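Local coordinates for diguanylate cyclase DosC (Escherichia coli, PDB 4ZVA), which senses oxygen through a heme-binding globin domain and makes the second messenger cyclic di-GMP from two molecules of GTP, its output regulated by oxygen, at residues S34-R39 and K111-P116; E24-H29 and R66-V71; P45-F50 and V100-M105. All blocks are in the same frame, centred on the assembly; numbering follows the deposited sequence.

Contact 1 (S34-R39 and K111-P116)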
loop_
_atom_site.group_PDB
_atom_site.type_symbol
_atom_site.label_atom_id
_atom_site.label_comp_id
_atom_site.label_asym_id
_atom_site.label_seq_id
_atom_site.Cartn_x
_atom_site.Cartn_y
_atom_site.Cartn_z
ATOM N N SER A 34 15.327 -6.388 -5.543
ATOM C CA SER A 34 15.928 -6.667 -4.242
ATOM C C SER A 34 17.142 -5.782 -3.975
ATOM O O SER A 34 17.360 -5.336 -2.848
ATOM C CB SER A 34 16.325 -8.145 -4.141
ATOM O OG SER A 34 17.355 -8.467 -5.060
ATOM N N ILE A 35 17.921 -5.519 -5.020
ATOM C CA ILE A 35 19.113 -4.687 -4.898
ATOM C C ILE A 35 18.760 -3.220 -4.659
ATOM O O ILE A 35 19.307 -2.579 -3.761
ATOM C CB ILE A 35 19.991 -4.801 -6.156
ATOM C CG1 ILE A 35 20.515 -6.231 -6.304
ATOM C CG2 ILE A 35 21.143 -3.806 -6.104
ATOM C CD1 ILE A 35 21.163 -6.501 -7.637
ATOM N N GLU A 36 17.837 -2.697 -5.461
ATOM C CA GLU A 36 17.403 -1.310 -5.334
ATOM C C GLU A 36 16.662 -1.086 -4.014
ATOM O O GLU A 36 16.795 -0.034 -3.390
ATOM C CB GLU A 36 16.524 -0.914 -6.525
ATOM C CG GLU A 36 16.062 0.540 -6.524
ATOM C CD GLU A 36 17.187 1.535 -6.780
ATOM O OE1 GLU A 36 18.345 1.113 -6.984
ATOM O OE2 GLU A 36 16.907 2.753 -6.780
ATOM N N PHE A 37 15.877 -2.078 -3.607
ATOM C CA PHE A 37 15.210 -2.067 -2.309
ATOM C C PHE A 37 16.216 -1.861 -1.185
ATOM O O PHE A 37 16.051 -0.979 -0.341
ATOM C CB PHE A 37 14.443 -3.378 -2.098
ATOM C CG PHE A 37 13.950 -3.587 -0.692
ATOM C CD1 PHE A 37 12.731 -3.068 -0.284
ATOM C CD2 PHE A 37 14.695 -4.328 0.214
ATOM C CE1 PHE A 37 12.273 -3.271 1.006
ATOM C CE2 PHE A 37 14.244 -4.530 1.504
ATOM C CZ PHE A 37 13.029 -4.001 1.900
ATOM N N TYR A 38 17.265 -2.676 -1.194
ATOM C CA TYR A 38 18.299 -2.625 -0.169
ATOM C C TYR A 38 18.995 -1.268 -0.144
ATOM O O TYR A 38 19.264 -0.723 0.923
ATOM C CB TYR A 38 19.328 -3.739 -0.388
ATOM C CG TYR A 38 20.322 -3.879 0.744
ATOM C CD1 TYR A 38 20.019 -4.634 1.870
ATOM C CD2 TYR A 38 21.561 -3.251 0.689
ATOM C CE1 TYR A 38 20.924 -4.762 2.910
ATOM C CE2 TYR A 38 22.470 -3.372 1.724
ATOM C CZ TYR A 38 22.146 -4.128 2.832
ATOM O OH TYR A 38 23.048 -4.251 3.863
ATOM N N ARG A 39 19.304 -0.738 -1.323
ATOM C CA ARG A 39 20.000 0.539 -1.426
ATOM C C ARG A 39 19.184 1.685 -0.829
ATOM O O ARG A 39 19.711 2.510 -0.082
ATOM C CB ARG A 39 20.339 0.854 -2.885
ATOM C CG ARG A 39 21.188 2.105 -3.052
ATOM C CD ARG A 39 21.303 2.522 -4.508
ATOM N NE ARG A 39 20.019 2.951 -5.054
ATOM C CZ ARG A 39 19.511 4.167 -4.888
ATOM N NH1 ARG A 39 20.177 5.079 -4.190
ATOM N NH2 ARG A 39 18.335 4.475 -5.418
ATOM N N LYS A 111 6.887 -1.156 -3.335
ATOM C CA LYS A 111 5.787 -0.765 -4.209
ATOM C C LYS A 111 6.169 0.419 -5.094
ATOM O O LYS A 111 5.752 0.500 -6.250
ATOM C CB LYS A 111 4.541 -0.428 -3.384
ATOM C CG LYS A 111 3.865 -1.644 -2.773
ATOM C CD LYS A 111 2.675 -1.267 -1.899
ATOM C CE LYS A 111 3.125 -0.608 -0.604
ATOM N NZ LYS A 111 1.984 -0.375 0.327
ATOM N N LYS A 112 6.981 1.321 -4.553
ATOM C CA LYS A 112 7.407 2.504 -5.289
ATOM C C LYS A 112 8.284 2.145 -6.490
ATOM O O LYS A 112 8.075 2.654 -7.590
ATOM C CB LYS A 112 8.158 3.466 -4.368
ATOM C CG LYS A 112 8.706 4.691 -5.086
ATOM C CD LYS A 112 9.477 5.605 -4.146
ATOM C CE LYS A 112 10.134 6.742 -4.911
ATOM N NZ LYS A 112 10.864 7.678 -4.011
ATOM N N ILE A 113 9.270 1.280 -6.276
ATOM C CA ILE A 113 10.216 0.938 -7.336
ATOM C C ILE A 113 9.659 -0.099 -8.308
ATOM O O ILE A 113 10.209 -0.302 -9.393
ATOM C CB ILE A 113 11.543 0.413 -6.757
ATOM C CG1 ILE A 113 11.312 -0.860 -5.940
ATOM C CG2 ILE A 113 12.209 1.486 -5.917
ATOM C CD1 ILE A 113 12.597 -1.502 -5.443
ATOM N N LEU A 114 8.571 -0.755 -7.917
ATOM C CA LEU A 114 7.930 -1.747 -8.774
ATOM C C LEU A 114 7.234 -1.084 -9.960
ATOM O O LEU A 114 7.211 -1.636 -11.059
ATOM C CB LEU A 114 6.920 -2.582 -7.981
ATOM C CG LEU A 114 6.117 -3.599 -8.802
ATOM C CD1 LEU A 114 7.043 -4.615 -9.469
ATOM C CD2 LEU A 114 5.065 -4.299 -7.954
ATOM N N TYR A 115 6.663 0.095 -9.733
ATOM C CA TYR A 115 5.890 0.769 -10.777
ATOM C C TYR A 115 6.703 1.091 -12.041
ATOM O O TYR A 115 6.254 0.769 -13.140
ATOM C CB TYR A 115 5.247 2.052 -10.234
ATOM C CG TYR A 115 4.501 2.842 -11.287
ATOM C CD1 TYR A 115 3.220 2.479 -11.677
ATOM C CD2 TYR A 115 5.079 3.954 -11.889
ATOM C CE1 TYR A 115 2.535 3.196 -12.640
ATOM C CE2 TYR A 115 4.400 4.678 -12.853
ATOM C CZ TYR A 115 3.128 4.295 -13.221
ATOM O OH TYR A 115 2.445 5.013 -14.178
ATOM N N PRO A 116 7.891 1.722 -11.904
ATOM C CA PRO A 116 8.633 2.026 -13.136
ATOM C C PRO A 116 9.012 0.777 -13.933
ATOM O O PRO A 116 9.137 0.839 -15.155
ATOM C CB PRO A 116 9.887 2.741 -12.624
ATOM C CG PRO A 116 9.505 3.275 -11.296
ATOM C CD PRO A 116 8.587 2.252 -10.718
#
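Two helical turns face each other here with 7.7 Å between the CA atoms of Phe-37 and Ile-113, their nearest approach. Ile-113 reaches across the gap. Its CG1 sits in the crowded position between the backbone N and the carbonyl carbon (chi1 61°), and the extended arm beyond drives CD1 straight at helix 16-43. That methyl comes to rest against the backbone, 3.8 Å from Phe-37 N, with Phe-37 CB 4.3 Å from the same CD1. The other branch works on Glu-36: Ile-113 CG2 lies 4.0 Å from Glu-36 CG. The two side chains pass at a slant, and the glutamate touches through its CB and CG methylenes. Beyond CG the glutamate bends (chi2 70°) and hands its carboxylate to Arg-39, about one turn further along the same helix. The arginine grips it side-on, NE to OE1 of Glu-36 at 3.1 Å and NH2 to OE2 of Glu-36 at 2.6 Å. Both oxygens lie almost in the guanidinium plane, yet each is approached from above the plane of the carboxylate, by 47° at OE1. Glu-36 therefore shows carbon to the interface and keeps its charge for the salt bridge. Of the Phe-37 side chain it is CB that comes near Ile-113; the ring belongs to the heme pocket. This is helix-to-helix packing in a globin-family domain, joining helices 16-43 and 100-119 beside that pocket. Helix 100-119 kinks at Pro-116, whose ring nitrogen has no hydrogen to give. Leu-33 and Ile-40 of helix 16-43 also touch Ile-113, while Leu-114 and Lys-111 lean on helix 125-147. Helix 100-119 meets the second subunit as well: Tyr-115 stacks on His-133 of that chain, and Lys-112 bridges to its Glu-6.

Contact 2 (E24-H29 and R66-V71). With HEM (protoporphyrin IX containing Fe), chain C.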
loop_
_atom_site.group_PDB
_atom_site.type_symbol
_atom_site.label_atom_id
_atom_site.label_comp_id
_atom_site.label_asym_id
_atom_site.label_seq_id
_atom_site.Cartn_x
_atom_site.Cartn_y
_atom_site.Cartn_z
ATOM N N GLU A 24 5.625 -12.695 -14.583
ATOM C CA GLU A 24 6.728 -12.463 -15.512
ATOM C C GLU A 24 7.586 -11.298 -15.036
ATOM O O GLU A 24 8.811 -11.393 -14.996
ATOM C CB GLU A 24 6.193 -12.196 -16.924
ATOM C CG GLU A 24 7.241 -12.281 -18.034
ATOM C CD GLU A 24 8.037 -11.000 -18.218
ATOM O OE1 GLU A 24 7.564 -9.928 -17.782
ATOM O OE2 GLU A 24 9.137 -11.066 -18.807
ATOM N N ILE A 25 6.929 -10.206 -14.659
ATOM C CA ILE A 25 7.616 -9.032 -14.136
ATOM C C ILE A 25 8.424 -9.391 -12.896
ATOM O O ILE A 25 9.576 -8.985 -12.752
ATOM C CB ILE A 25 6.619 -7.900 -13.797
ATOM C CG1 ILE A 25 6.050 -7.292 -15.079
ATOM C CG2 ILE A 25 7.292 -6.818 -12.972
ATOM C CD1 ILE A 25 7.083 -6.595 -15.932
ATOM N N ALA A 26 7.816 -10.169 -12.008
ATOM C CA ALA A 26 8.455 -10.549 -10.755
ATOM C C ALA A 26 9.746 -11.338 -10.982
ATOM O O ALA A 26 10.802 -10.957 -10.489
ATOM C CB ALA A 26 7.486 -11.354 -9.897
ATOM N N VAL A 27 9.654 -12.442 -11.713
ATOM C CA VAL A 27 10.821 -13.293 -11.952
ATOM C C VAL A 27 11.917 -12.552 -12.718
ATOM O O VAL A 27 13.089 -12.625 -12.358
ATOM C CB VAL A 27 10.428 -14.572 -12.715
ATOM C CG1 VAL A 27 11.653 -15.450 -12.976
ATOM C CG2 VAL A 27 9.381 -15.348 -11.931
ATOM N N ALA A 28 11.528 -11.804 -13.747
ATOM C CA ALA A 28 12.495 -11.120 -14.606
ATOM C C ALA A 28 13.219 -9.989 -13.884
ATOM O O ALA A 28 14.349 -9.650 -14.230
ATOM C CB ALA A 28 11.809 -10.585 -15.860
ATOM N N HIS A 29 12.574 -9.397 -12.885
ATOM C CA HIS A 29 13.120 -8.188 -12.278
ATOM C C HIS A 29 13.325 -8.287 -10.767
ATOM O O HIS A 29 13.687 -7.299 -10.131
ATOM C CB HIS A 29 12.227 -6.989 -12.608
ATOM C CG HIS A 29 12.121 -6.708 -14.075
ATOM N ND1 HIS A 29 11.068 -7.152 -14.845
ATOM C CD2 HIS A 29 12.952 -6.051 -14.919
ATOM C CE1 HIS A 29 11.246 -6.766 -16.096
ATOM N NE2 HIS A 29 12.382 -6.098 -16.168
ATOM N N ARG A 66 13.181 -14.159 -3.619
ATOM C CA ARG A 66 12.270 -15.276 -3.430
ATOM C C ARG A 66 10.903 -14.779 -2.971
ATOM O O ARG A 66 9.871 -15.256 -3.439
ATOM C CB ARG A 66 12.852 -16.266 -2.421
ATOM C CG ARG A 66 12.028 -17.525 -2.220
ATOM C CD ARG A 66 12.622 -18.390 -1.116
ATOM N NE ARG A 66 14.082 -18.322 -1.101
ATOM C CZ ARG A 66 14.797 -17.790 -0.113
ATOM N NH1 ARG A 66 14.191 -17.292 0.956
ATOM N NH2 ARG A 66 16.121 -17.766 -0.190
ATOM N N TRP A 67 10.905 -13.811 -2.060
ATOM C CA TRP A 67 9.661 -13.263 -1.529
ATOM C C TRP A 67 8.827 -12.620 -2.631
ATOM O O TRP A 67 7.635 -12.896 -2.764
ATOM C CB TRP A 67 9.948 -12.236 -0.429
ATOM C CG TRP A 67 8.720 -11.803 0.322
ATOM C CD1 TRP A 67 8.272 -12.294 1.512
ATOM C CD2 TRP A 67 7.781 -10.789 -0.071
ATOM N NE1 TRP A 67 7.115 -11.654 1.887
ATOM C CE2 TRP A 67 6.792 -10.726 0.933
ATOM C CE3 TRP A 67 7.681 -9.930 -1.171
ATOM C CZ2 TRP A 67 5.718 -9.837 0.870
ATOM C CZ3 TRP A 67 6.613 -9.049 -1.234
ATOM C CH2 TRP A 67 5.644 -9.011 -0.220
ATOM N N ILE A 68 9.468 -11.759 -3.417
ATOM C CA ILE A 68 8.796 -11.040 -4.494
ATOM C C ILE A 68 8.166 -11.999 -5.496
ATOM O O ILE A 68 7.008 -11.834 -5.879
ATOM C CB ILE A 68 9.769 -10.096 -5.221
ATOM C CG1 ILE A 68 10.188 -8.960 -4.287
ATOM C CG2 ILE A 68 9.132 -9.535 -6.481
ATOM C CD1 ILE A 68 11.348 -8.142 -4.793
ATOM N N ILE A 69 8.926 -13.010 -5.908
ATOM C CA ILE A 69 8.418 -13.996 -6.853
ATOM C C ILE A 69 7.259 -14.794 -6.263
ATOM O O ILE A 69 6.240 -14.986 -6.920
ATOM C CB ILE A 69 9.529 -14.974 -7.304
ATOM C CG1 ILE A 69 10.616 -14.223 -8.072
ATOM C CG2 ILE A 69 8.949 -16.083 -8.172
ATOM C CD1 ILE A 69 11.798 -15.087 -8.465
ATOM N N ASN A 70 7.408 -15.246 -5.022
ATOM C CA ASN A 70 6.364 -16.045 -4.386
ATOM C C ASN A 70 5.044 -15.292 -4.265
ATOM O O ASN A 70 3.982 -15.832 -4.573
ATOM C CB ASN A 70 6.819 -16.517 -3.002
ATOM C CG ASN A 70 7.800 -17.676 -3.074
ATOM O OD1 ASN A 70 7.729 -18.507 -3.978
ATOM N ND2 ASN A 70 8.727 -17.729 -2.123
ATOM N N VAL A 71 5.120 -14.032 -3.853
ATOM C CA VAL A 71 3.921 -13.226 -3.642
ATOM C C VAL A 71 3.231 -12.862 -4.954
ATOM O O VAL A 71 2.023 -13.046 -5.100
ATOM C CB VAL A 71 4.250 -11.937 -2.863
ATOM C CG1 VAL A 71 3.072 -10.970 -2.893
ATOM C CG2 VAL A 71 4.631 -12.273 -1.432
HETATM C CHA HEM C . 14.850 -10.969 6.953
HETATM C CHB HEM C . 15.692 -6.246 7.667
HETATM C CHC HEM C . 11.559 -5.246 5.361
HETATM C CHD HEM C . 11.331 -9.807 3.752
HETATM C C1A HEM C . 15.467 -9.793 7.322
HETATM C C2A HEM C . 16.766 -9.645 7.957
HETATM C C3A HEM C . 16.986 -8.342 8.146
HETATM C C4A HEM C . 15.843 -7.613 7.649
HETATM C CMA HEM C . 18.239 -7.710 8.788
HETATM C CAA HEM C . 17.745 -10.775 8.343
HETATM C CBA HEM C . 18.138 -11.565 7.098
HETATM C CGA HEM C . 19.306 -12.459 7.407
HETATM O O1A HEM C . 20.119 -12.100 8.298
HETATM O O2A HEM C . 19.425 -13.524 6.750
HETATM C C1B HEM C . 14.657 -5.555 7.083
HETATM C C2B HEM C . 14.544 -4.114 6.990
HETATM C C3B HEM C . 13.392 -3.836 6.350
HETATM C C4B HEM C . 12.757 -5.096 6.023
HETATM C CMB HEM C . 15.605 -3.142 7.559
HETATM C CAB HEM C . 12.757 -2.474 5.968
HETATM C CBB HEM C . 13.325 -1.283 6.177
HETATM C C1C HEM C . 11.181 -6.362 4.650
HETATM C C2C HEM C . 10.160 -6.420 3.624
HETATM C C3C HEM C . 10.093 -7.690 3.178
HETATM C C4C HEM C . 11.077 -8.462 3.912
HETATM C CMC HEM C . 9.335 -5.188 3.181
HETATM C CAC HEM C . 9.188 -8.319 2.089
HETATM C CBC HEM C . 8.326 -7.633 1.329
HETATM C C1D HEM C . 12.248 -10.559 4.459
HETATM C C2D HEM C . 12.461 -11.980 4.292
HETATM C C3D HEM C . 13.568 -12.346 5.293
HETATM C C4D HEM C . 13.901 -11.109 5.964
HETATM C CMD HEM C . 11.729 -12.910 3.298
HETATM C CAD HEM C . 14.199 -13.732 5.558
HETATM C CBD HEM C . 13.123 -14.703 6.038
HETATM C CGD HEM C . 13.758 -15.911 6.676
HETATM O O1D HEM C . 13.038 -16.918 6.895
HETATM O O2D HEM C . 14.982 -15.869 6.965
HETATM N NA HEM C . 14.933 -8.529 7.155
HETATM N NB HEM C . 13.553 -6.125 6.484
HETATM N NC HEM C . 11.718 -7.623 4.800
HETATM N ND HEM C . 13.106 -10.089 5.448
HETATM FE FE HEM C . 13.165 -8.132 6.163
#
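Ala-26 and Ile-69 bring their CA atoms within 5.2 Å of each other, strikingly near for two helices, and their segments run almost antiparallel (165°) with axes only 8.5 Å apart. The small alanine permits this. Its CB slots against the opposing backbone, 4.1 Å from Ile-68 O, and also meets Ile-68 CG2. Ile-69 answers by laying CG1 beside Val-27 CA and the Ala-26 carbonyl; its CG2, turned anti to the backbone N, meets Val-27 CG2 at 3.9 Å, the two branched side chains slanting past one another near the surface. Within segment 24-29 the His-29 ring folds back, and ND1 donates to a lone pair of Ile-25 O (3.2 Å), lying in the plane of that carbonyl, though the bond is bent, at 143°. In the globin fold such helices wall the heme pocket, and helix 54-72 serves as a partition: Ile-68 and Ile-69 face helix 16-43, while Trp-67 carries the indole to the heme. There the vinyl carbon HEM CBC lies over one face of the indole, 3.4 Å from Trp-67 CH2 and toward the rim, and Val-71 CG2 covers the opposite face. An alanine in place of Trp-67 would probably leave this vinyl without its flat support and free to swing, and strip Gln-86 of the indole N-H that its OE1 accepts. Ala-142 and Met-146 of helix 125-147 and Leu-110 of helix 100-119 pack round the indole, and Leu-110 reaches Ile-68 too.

Contact 3 (P45-F50 and V100-M105). With HEM (protoporphyrin IX containing Fe), chain C.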
loop_
_atom_site.group_PDB
_atom_site.type_symbol
_atom_site.label_atom_id
_atom_site.label_comp_id
_atom_site.label_asym_id
_atom_site.label_seq_id
_atom_site.Cartn_x
_atom_site.Cartn_y
_atom_site.Cartn_z
ATOM N N PRO A 45 18.191 6.025 8.381
ATOM C CA PRO A 45 19.078 5.837 9.536
ATOM C C PRO A 45 18.578 4.762 10.498
ATOM O O PRO A 45 19.378 3.990 11.026
ATOM C CB PRO A 45 19.068 7.211 10.212
ATOM C CG PRO A 45 18.690 8.164 9.131
ATOM C CD PRO A 45 17.721 7.417 8.271
ATOM N N HIS A 46 17.269 4.716 10.719
ATOM C CA HIS A 46 16.683 3.752 11.642
ATOM C C HIS A 46 16.709 2.337 11.073
ATOM O O HIS A 46 16.613 1.359 11.813
ATOM C CB HIS A 46 15.245 4.145 11.985
ATOM C CG HIS A 46 15.127 5.462 12.688
ATOM N ND1 HIS A 46 15.412 5.619 14.027
ATOM C CD2 HIS A 46 14.747 6.681 12.238
ATOM C CE1 HIS A 46 15.218 6.879 14.371
ATOM N NE2 HIS A 46 14.813 7.545 13.304
ATOM N N ALA A 47 16.843 2.234 9.756
ATOM C CA ALA A 47 16.856 0.938 9.089
ATOM C C ALA A 47 18.281 0.494 8.786
ATOM O O ALA A 47 18.558 -0.700 8.670
ATOM C CB ALA A 47 16.034 0.990 7.810
ATOM N N GLU A 48 19.181 1.464 8.662
ATOM C CA GLU A 48 20.577 1.190 8.340
ATOM C C GLU A 48 21.245 0.384 9.452
ATOM O O GLU A 48 22.188 -0.368 9.207
ATOM C CB GLU A 48 21.330 2.503 8.094
ATOM C CG GLU A 48 22.730 2.343 7.511
ATOM C CD GLU A 48 23.792 2.137 8.571
ATOM O OE1 GLU A 48 23.532 2.469 9.747
ATOM O OE2 GLU A 48 24.886 1.640 8.229
ATOM N N GLU A 49 20.743 0.544 10.672
ATOM C CA GLU A 49 21.275 -0.160 11.832
ATOM C C GLU A 49 21.188 -1.677 11.674
ATOM O O GLU A 49 22.091 -2.407 12.086
ATOM C CB GLU A 49 20.530 0.271 13.097
ATOM C CG GLU A 49 21.040 -0.376 14.373
ATOM C CD GLU A 49 20.157 -0.077 15.569
ATOM O OE1 GLU A 49 19.151 0.644 15.400
ATOM O OE2 GLU A 49 20.468 -0.564 16.676
ATOM N N PHE A 50 20.103 -2.144 11.064
ATOM C CA PHE A 50 19.858 -3.576 10.928
ATOM C C PHE A 50 20.605 -4.175 9.741
ATOM O O PHE A 50 20.586 -5.388 9.533
ATOM C CB PHE A 50 18.359 -3.847 10.790
ATOM C CG PHE A 50 17.537 -3.289 11.917
ATOM C CD1 PHE A 50 17.441 -3.964 13.121
ATOM C CD2 PHE A 50 16.859 -2.091 11.770
ATOM C CE1 PHE A 50 16.685 -3.456 14.160
ATOM C CE2 PHE A 50 16.100 -1.577 12.806
ATOM C CZ PHE A 50 16.013 -2.260 14.002
ATOM N N VAL A 100 7.736 -1.813 13.412
ATOM C CA VAL A 100 6.694 -2.049 12.418
ATOM C C VAL A 100 6.691 -0.975 11.330
ATOM O O VAL A 100 6.444 -1.266 10.159
ATOM C CB VAL A 100 5.300 -2.106 13.074
ATOM C CG1 VAL A 100 4.250 -2.543 12.062
ATOM C CG2 VAL A 100 5.315 -3.051 14.263
ATOM N N GLU A 101 6.971 0.264 11.719
ATOM C CA GLU A 101 6.970 1.368 10.766
ATOM C C GLU A 101 8.202 1.320 9.866
ATOM O O GLU A 101 8.219 1.917 8.790
ATOM C CB GLU A 101 6.892 2.715 11.491
ATOM C CG GLU A 101 8.158 3.123 12.226
ATOM C CD GLU A 101 8.254 2.521 13.614
ATOM O OE1 GLU A 101 7.310 1.816 14.028
ATOM O OE2 GLU A 101 9.272 2.760 14.296
ATOM N N ILE A 102 9.231 0.606 10.308
ATOM C CA ILE A 102 10.416 0.402 9.485
ATOM C C ILE A 102 10.123 -0.650 8.419
ATOM O O ILE A 102 10.521 -0.506 7.262
ATOM C CB ILE A 102 11.631 -0.023 10.336
ATOM C CG1 ILE A 102 12.059 1.126 11.248
ATOM C CG2 ILE A 102 12.796 -0.430 9.456
ATOM C CD1 ILE A 102 12.476 2.368 10.493
ATOM N N VAL A 103 9.404 -1.695 8.813
ATOM C CA VAL A 103 8.986 -2.735 7.882
ATOM C C VAL A 103 7.985 -2.179 6.874
ATOM O O VAL A 103 8.095 -2.432 5.673
ATOM C CB VAL A 103 8.362 -3.936 8.620
ATOM C CG1 VAL A 103 7.879 -4.980 7.628
ATOM C CG2 VAL A 103 9.371 -4.542 9.583
ATOM N N GLU A 104 7.015 -1.411 7.370
ATOM C CA GLU A 104 6.018 -0.777 6.513
ATOM C C GLU A 104 6.681 0.125 5.478
ATOM O O GLU A 104 6.274 0.157 4.317
ATOM C CB GLU A 104 5.022 0.031 7.349
ATOM C CG GLU A 104 3.952 0.722 6.520
ATOM C CD GLU A 104 3.165 1.746 7.314
ATOM O OE1 GLU A 104 2.417 1.349 8.232
ATOM O OE2 GLU A 104 3.300 2.953 7.017
ATOM N N MET A 105 7.706 0.853 5.911
ATOM C CA MET A 105 8.485 1.707 5.023
ATOM C C MET A 105 9.156 0.886 3.925
ATOM O O MET A 105 9.283 1.342 2.788
ATOM C CB MET A 105 9.534 2.489 5.820
ATOM C CG MET A 105 10.399 3.426 4.988
ATOM S SD MET A 105 11.905 2.654 4.355
ATOM C CE MET A 105 12.758 2.272 5.880
HETATM C CHA HEM C . 14.850 -10.969 6.953
HETATM C CHB HEM C . 15.692 -6.246 7.667
HETATM C CHC HEM C . 11.559 -5.246 5.361
HETATM C CHD HEM C . 11.331 -9.807 3.752
HETATM C C1A HEM C . 15.467 -9.793 7.322
HETATM C C2A HEM C . 16.766 -9.645 7.957
HETATM C C3A HEM C . 16.986 -8.342 8.146
HETATM C C4A HEM C . 15.843 -7.613 7.649
HETATM C CMA HEM C . 18.239 -7.710 8.788
HETATM C CAA HEM C . 17.745 -10.775 8.343
HETATM C CBA HEM C . 18.138 -11.565 7.098
HETATM C CGA HEM C . 19.306 -12.459 7.407
HETATM O O1A HEM C . 20.119 -12.100 8.298
HETATM O O2A HEM C . 19.425 -13.524 6.750
HETATM C C1B HEM C . 14.657 -5.555 7.083
HETATM C C2B HEM C . 14.544 -4.114 6.990
HETATM C C3B HEM C . 13.392 -3.836 6.350
HETATM C C4B HEM C . 12.757 -5.096 6.023
HETATM C CMB HEM C . 15.605 -3.142 7.559
HETATM C CAB HEM C . 12.757 -2.474 5.968
HETATM C CBB HEM C . 13.325 -1.283 6.177
HETATM C C1C HEM C . 11.181 -6.362 4.650
HETATM C C2C HEM C . 10.160 -6.420 3.624
HETATM C C3C HEM C . 10.093 -7.690 3.178
HETATM C C4C HEM C . 11.077 -8.462 3.912
HETATM C CMC HEM C . 9.335 -5.188 3.181
HETATM C CAC HEM C . 9.188 -8.319 2.089
HETATM C CBC HEM C . 8.326 -7.633 1.329
HETATM C C1D HEM C . 12.248 -10.559 4.459
HETATM C C2D HEM C . 12.461 -11.980 4.292
HETATM C C3D HEM C . 13.568 -12.346 5.293
HETATM C C4D HEM C . 13.901 -11.109 5.964
HETATM C CMD HEM C . 11.729 -12.910 3.298
HETATM C CAD HEM C . 14.199 -13.732 5.558
HETATM C CBD HEM C . 13.123 -14.703 6.038
HETATM C CGD HEM C . 13.758 -15.911 6.676
HETATM O O1D HEM C . 13.038 -16.918 6.895
HETATM O O2D HEM C . 14.982 -15.869 6.965
HETATM N NA HEM C . 14.933 -8.529 7.155
HETATM N NB HEM C . 13.553 -6.125 6.484
HETATM N NC HEM C . 11.718 -7.623 4.800
HETATM N ND HEM C . 13.106 -10.089 5.448
HETATM FE FE HEM C . 13.165 -8.132 6.163
#
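Ile-102 turns both of its branches to use: with CG1 beside the backbone N (chi1 -67°) and a second bend at chi2 (-61°), CD1 swings over to His-46 while CG2 points at Ala-47 and the heme. Met-105, one turn on, leaves its helix with CG anti to the backbone N and then folds at chi2 (-90°) and again at chi3, curling its CE methyl back to the same place. What meets there is tight. Ile-102 CD1 stands 3.6 Å from His-46 CB, touching the methylene and not the imidazole, whose ring continues outward. Ala-47 CB is shared, 3.9 Å from Ile-102 CG2 and 4.0 Å from Met-105 CE. Both methyls meet this alanine of the short, weakly bonded helix 45-48 from the same side, that of helix 100-119. The vinyl carbon HEM CBB comes to the same cluster: Ile-102 CG2 is 3.4 Å from it, Met-105 CE 3.6 Å from it, and the Ala-47 methyl also touches it. Contact with the porphyrin continues through the backbone, where Ile-102 O lies 3.1 Å from CBB and Phe-50 O, on the other segment, 3.4 Å from the ring methyl HEM CMA. All this belongs to the heme pocket of a globin-type sensor domain. The second subunit also borders the contact: Glu-104 OE2 bonds to its Thr-147 OG1, and Met-105 packs on its Glu-144. Across the two segments everything is carbon on carbon, so nothing directional sets the register; shape does the work, and three methyls closing on one vinyl probably limit its rotation and help to seat this edge of the heme.

In the fold
Along the chain the segments come in the order 24-29, 34-39, 45-50, 66-71, 100-105, 111-116. Contact 3 is nested inside the loop closed by contact 1, and contact 2 crosses both. Contacts 1 and 2 share helix 16-43; their centres are about 12 Å apart and they touch, Leu-114 CD1 lying 4.1 Å from Ile-25 CG2. Contacts 1 and 3 share helix 100-119, with centres about 15 Å apart. The centres of contacts 2 and 3 lie about 23 Å apart, on opposite sides of the chain's centre, yet each holds one vinyl of the same heme. Helix 100-119 of this globin domain serves both the heme pocket, in contact 3, and the second subunit, in contacts 1 and 3.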